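Local structure of lambda phage protein with carbohydrate-binding module (Shewanella oneidensis, 2A5Z) at the interface of chains A and B. The protein probably binds carbohydrate through a jelly-roll domain of carbohydrate-binding-module type, and binds a magnesium ion. Numbering follows the deposited sequence. Chains: chain A/B, hypothetical protein SO2946.

Contact 1: the interface of chains A and B. Residues chain A 56-58, 81; chain B 69, 108, 111, 227.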
# COMPACT_ATOMS: atom_id res chain seq x y z
N MSE A 56 -3.27 8.93 8.29
CA MSE A 56 -3.35 8.30 9.61
C MSE A 56 -2.17 7.37 9.91
O MSE A 56 -2.03 6.87 11.03
CB MSE A 56 -4.68 7.54 9.78
CG MSE A 56 -4.71 6.12 9.17
SE MSE A 56 -4.96 6.09 7.37
CE MSE A 56 -6.70 6.50 7.29
N MSE A 57 -1.32 7.15 8.91
CA MSE A 57 -0.21 6.22 9.00
C MSE A 57 1.03 6.86 9.62
O MSE A 57 1.28 8.05 9.45
CB MSE A 57 0.16 5.64 7.62
CG MSE A 57 -0.90 4.77 6.94
SE MSE A 57 -0.35 4.14 5.32
CE MSE A 57 0.86 2.95 5.88
N HIS A 58 1.78 6.04 10.34
CA HIS A 58 3.13 6.36 10.82
C HIS A 58 3.94 6.77 9.59
O HIS A 58 3.96 6.06 8.59
CB HIS A 58 3.68 5.10 11.48
CG HIS A 58 5.08 5.22 12.01
ND1 HIS A 58 5.44 6.14 12.97
CD2 HIS A 58 6.18 4.48 11.76
CE1 HIS A 58 6.72 5.97 13.27
NE2 HIS A 58 7.19 4.97 12.55
N ILE A 81 1.69 12.71 13.70
CA ILE A 81 0.32 12.62 13.23
C ILE A 81 -0.62 12.95 14.40
O ILE A 81 -0.37 12.55 15.55
CB ILE A 81 0.00 11.22 12.64
CG1 ILE A 81 0.92 10.90 11.44
CG2 ILE A 81 -1.48 11.08 12.29
CD1 ILE A 81 0.80 11.85 10.24
N SER B 69 1.87 -0.18 10.41
CA SER B 69 3.34 -0.09 10.44
C SER B 69 3.91 -1.49 10.69
O SER B 69 3.44 -2.21 11.57
CB SER B 69 3.80 0.86 11.55
OG SER B 69 3.06 2.08 11.57
N LEU B 108 -0.41 4.10 15.15
CA LEU B 108 -0.30 5.22 16.08
C LEU B 108 -1.54 5.33 16.96
O LEU B 108 -2.66 5.10 16.49
CB LEU B 108 -0.09 6.54 15.33
CG LEU B 108 1.16 6.70 14.45
CD1 LEU B 108 0.95 7.90 13.55
CD2 LEU B 108 2.44 6.88 15.28
N ILE B 111 -4.56 8.21 16.60
CA ILE B 111 -5.71 8.00 15.73
C ILE B 111 -6.78 7.09 16.35
O ILE B 111 -7.88 6.95 15.80
CB ILE B 111 -5.28 7.60 14.28
CG1 ILE B 111 -5.08 6.10 14.12
CG2 ILE B 111 -4.05 8.41 13.80
CD1 ILE B 111 -6.12 5.50 13.21
N HIS B 227 3.32 2.72 19.79
CA HIS B 227 2.37 2.16 18.84
C HIS B 227 1.42 1.24 19.59
O HIS B 227 1.67 0.87 20.74
CB HIS B 227 3.11 1.35 17.76
CG HIS B 227 3.25 2.06 16.45
ND1 HIS B 227 3.63 3.38 16.35
CD2 HIS B 227 3.10 1.61 15.18
CE1 HIS B 227 3.70 3.72 15.07
NE2 HIS B 227 3.38 2.66 14.34
O HOH W 1 -0.82 4.62 12.33
O HOH W 2 0.75 3.11 10.53

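Contact 2: the interface of chains A and B. Residues chain A 85-86, 88; chain B 256-259.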
# COMPACT_ATOMS: atom_id res chain seq x y z
N GLY A 85 -10.92 17.54 15.93
CA GLY A 85 -12.35 17.53 15.62
C GLY A 85 -12.68 16.39 14.68
O GLY A 85 -12.41 15.23 14.99
N ASN A 86 -13.23 16.71 13.51
CA ASN A 86 -13.56 15.69 12.51
C ASN A 86 -12.45 15.49 11.47
O ASN A 86 -12.59 14.69 10.54
CB ASN A 86 -14.89 16.01 11.83
CG ASN A 86 -16.09 15.68 12.70
OD1 ASN A 86 -16.43 14.51 12.88
ND2 ASN A 86 -16.72 16.70 13.24
N PHE A 88 -9.65 13.69 10.86
CA PHE A 88 -9.07 12.43 11.31
C PHE A 88 -7.80 12.19 10.51
O PHE A 88 -7.85 12.05 9.30
CB PHE A 88 -10.10 11.32 11.06
CG PHE A 88 -9.56 9.92 11.19
CD1 PHE A 88 -9.26 9.39 12.44
CD2 PHE A 88 -9.42 9.12 10.07
CE1 PHE A 88 -8.78 8.09 12.57
CE2 PHE A 88 -8.95 7.82 10.18
CZ PHE A 88 -8.63 7.30 11.43
N SER B 256 -14.25 9.81 14.43
CA SER B 256 -14.88 11.11 14.13
C SER B 256 -14.21 11.66 12.88
O SER B 256 -13.10 12.19 12.94
CB SER B 256 -14.71 12.11 15.28
OG SER B 256 -15.19 11.60 16.51
N ALA B 257 -14.89 11.50 11.74
CA ALA B 257 -14.36 11.92 10.45
C ALA B 257 -15.44 12.48 9.53
O ALA B 257 -15.30 12.44 8.31
CB ALA B 257 -13.63 10.77 9.78
N THR B 258 -16.52 13.01 10.12
CA THR B 258 -17.59 13.60 9.32
C THR B 258 -17.24 15.03 8.92
O THR B 258 -17.33 15.96 9.71
CB THR B 258 -18.96 13.52 10.05
OG1 THR B 258 -19.28 12.15 10.31
CG2 THR B 258 -20.07 14.14 9.19
N ARG B 259 -16.81 15.18 7.67
CA ARG B 259 -16.37 16.47 7.15
C ARG B 259 -17.27 16.94 6.00
O ARG B 259 -18.06 16.16 5.46
CB ARG B 259 -14.92 16.40 6.69
CG ARG B 259 -13.90 16.34 7.83
CD ARG B 259 -12.60 15.67 7.39
NE ARG B 259 -12.80 14.27 7.00
CZ ARG B 259 -11.84 13.35 6.95
NH1 ARG B 259 -10.60 13.66 7.27
NH2 ARG B 259 -12.14 12.11 6.59

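Contact 3: the interface of chains A and B. Residues chain A 56, 88; chain B 45, 49, 111, 255-257.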
# COMPACT_ATOMS: atom_id res chain seq x y z
N MSE A 56 -3.27 8.93 8.29
CA MSE A 56 -3.35 8.30 9.61
C MSE A 56 -2.17 7.37 9.91
O MSE A 56 -2.03 6.87 11.03
CB MSE A 56 -4.68 7.54 9.78
CG MSE A 56 -4.71 6.12 9.17
SE MSE A 56 -4.96 6.09 7.37
CE MSE A 56 -6.70 6.50 7.29
N PHE A 88 -9.65 13.69 10.86
CA PHE A 88 -9.07 12.43 11.31
C PHE A 88 -7.80 12.19 10.51
O PHE A 88 -7.85 12.05 9.30
CB PHE A 88 -10.10 11.32 11.06
CG PHE A 88 -9.56 9.92 11.19
CD1 PHE A 88 -9.26 9.39 12.44
CD2 PHE A 88 -9.42 9.12 10.07
CE1 PHE A 88 -8.78 8.09 12.57
CE2 PHE A 88 -8.95 7.82 10.18
CZ PHE A 88 -8.63 7.30 11.43
N ALA B 45 -12.03 8.12 5.69
CA ALA B 45 -12.89 7.73 6.81
C ALA B 45 -14.16 8.58 6.91
O ALA B 45 -14.17 9.75 6.51
CB ALA B 45 -12.12 7.78 8.12
N PHE B 49 -13.36 2.64 11.18
CA PHE B 49 -12.03 2.27 10.72
C PHE B 49 -11.85 0.75 10.74
O PHE B 49 -12.22 0.09 11.71
CB PHE B 49 -10.92 2.95 11.55
CG PHE B 49 -9.53 2.63 11.06
CD1 PHE B 49 -8.90 3.44 10.11
CD2 PHE B 49 -8.85 1.51 11.54
CE1 PHE B 49 -7.62 3.14 9.65
CE2 PHE B 49 -7.58 1.19 11.08
CZ PHE B 49 -6.96 2.01 10.13
N ILE B 111 -4.56 8.21 16.60
CA ILE B 111 -5.71 8.00 15.73
C ILE B 111 -6.78 7.09 16.35
O ILE B 111 -7.88 6.95 15.80
CB ILE B 111 -5.28 7.60 14.28
CG1 ILE B 111 -5.08 6.10 14.12
CG2 ILE B 111 -4.05 8.41 13.80
CD1 ILE B 111 -6.12 5.50 13.21
N VAL B 255 -14.60 6.20 14.35
CA VAL B 255 -13.84 7.42 14.10
C VAL B 255 -14.75 8.65 14.00
O VAL B 255 -15.90 8.54 13.55
CB VAL B 255 -12.94 7.30 12.81
CG1 VAL B 255 -12.06 6.06 12.86
CG2 VAL B 255 -13.78 7.28 11.55
N SER B 256 -14.25 9.81 14.43
CA SER B 256 -14.88 11.11 14.13
C SER B 256 -14.21 11.66 12.88
O SER B 256 -13.10 12.19 12.94
CB SER B 256 -14.71 12.11 15.28
OG SER B 256 -15.19 11.60 16.51
N ALA B 257 -14.89 11.50 11.74
CA ALA B 257 -14.36 11.92 10.45
C ALA B 257 -15.44 12.48 9.53
O ALA B 257 -15.30 12.44 8.31
CB ALA B 257 -13.63 10.77 9.78

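Contact 1: the interface of chains A and B
The imidazole rings of A:His58 and B:His227 meet edge to face across the contact, their planes 85° apart. B:His227 CE1 sits over one face of the A:His58 ring, towards the rim, 3.6 Å from A:His58 ND1. Over the centre of one face of the B:His227 ring lies the backbone N of B:Leu108. At the edge of that ring, in its plane, are A:His58 CB and the hydroxyl OG of B:Ser69. B:Ser69 OG is hydrogen-bonded to B:His227 NE2 at 2.9 Å, which should limit rotation of the ring. A:His58 carries CG anti to the backbone N (chi1 179°), and this places its ring against chain B.

Two waters bridge the chains. One joins A:Met56 O to B:Leu108 N; its bond to B:Leu108 N is nearly straight, 175° at the hydrogen. The other joins A:His58 N to B:Ser69 OG, with 2.7 Å between B:Ser69 OG and the water. The waters also bond to each other, so backbone groups of both chains and the B:Ser69 hydroxyl are joined through them.

Beside them the packing is apolar. B:Leu108 uses its CD1 branch on A:Ile81, 3.6 Å from CB, and its CD2 branch faces A:His58 ND1. A:Ile81 CG2 lies 4.0 Å from B:Ile111 CG2, the two side chains side by side and pointing the same way. A:Met56 O, of a selenomethionine, lies 3.8 Å from B:Ile111 CG2. The patch joins two copies of the protein in the deposited trimeric assembly, which may be the biological one.

Contact 2: the interface of chains A and B
A:Asn86 meets the C-terminal segment of chain B, residues B:Ser256 to B:Thr258, in this SO2946-like, jelly-roll protein. The segment is loop, and it follows strand 245-254.

A hydrogen bond links the chains: it runs from the backbone N of B:Thr258 to the side-chain amide oxygen OD1 of A:Asn86, 3.1 Å long. It is bent, 138° at the hydrogen. The donor stands 44° out of the carbonyl plane, so the N-H does not point at a lone pair. A:Asn86 has CG anti to its own carbonyl carbon (chi1 -76°), and this brings OD1 up to the passing chain. On the B side, a weak bond of 3.4 Å runs from the guanidinium NE of B:Arg259 to B:Ala257 O and may curl the side chain back towards its own backbone. B:Arg259 NH1 comes 3.7 Å from A:Phe88 N, a polar proximity rather than a hydrogen bond.

The carbon contacts are van der Waals in kind. B:Arg259 bends at chi3 and passes its methylene carbons alongside the backbone carbonyl of A:Asn86, with CD 3.3 Å from A:Asn86 O. On the other side of A:Asn86, the CB of B:Ser256 is 3.9 Å from A:Gly85 O. A:Phe88 CB is 3.8 Å from the methyl CB of B:Ala257 and also touches B:Ser256 O. A:Phe88 is part of the magnesium site, presumably through its backbone carbonyl, together with A:Gly89, A:Asp54 and A:Asp247.

Contact 3: the interface of chains A and B
A:Phe88, extended at the end of short strand 87-88 (phi/psi -87°/117°), faces a chain B wall built from strand 48-53, the 3-10 helix 109-111 and the loop after strand 245-254. Its ring is inserted among apolar side chains of that wall. CG stands anti to the backbone N (chi1 168°), which carries the ring away from its own strand and into chain B.

B:Val255 and B:Ala45 lie on one face of the ring. B:Val255 covers it towards the rim and crosses the phenyl side chain at about a right angle; its CG1 branch is 3.9 Å from A:Phe88 CE1. The methyl CB of B:Ala45 sits by the CD2-CE2 edge, 3.6 Å from A:Phe88 CD2. B:Ile111 comes from the opposite side, at the CE1-CZ end, where its CD1 methyl is 3.6 Å from A:Phe88 CZ. B:Phe49 also reaches that end, with CD1 4.1 Å from A:Phe88 CZ.

A:Met56, a selenomethionine, lies further along the wall. Its CG comes 4.2 Å from B:Phe49 CE1.

The backbone carbonyl of B:Ile111 lies in the plane of the phenyl ring, at its edge, with B:Ile111 O 3.5 Å from A:Phe88 CE1.

The three contacts form one continuous strip of the A-B interface. Contacts 2 and 3 have C-alpha centres about 6 Å apart and share A:Phe88, B:Ser256 and B:Ala257. Contact 3 lies about 11 Å from contact 1, centre to centre, with A:Met56 and B:Ile111 in common. The centres of contacts 1 and 2 are about 16 Å apart, so contact 3 links them. The deposited assembly holds three copies, and this interface is not an exact two-fold, which is compatible with a cyclic arrangement. Because A:Phe88 is shared, metal binding may help to order both contacts 2 and 3.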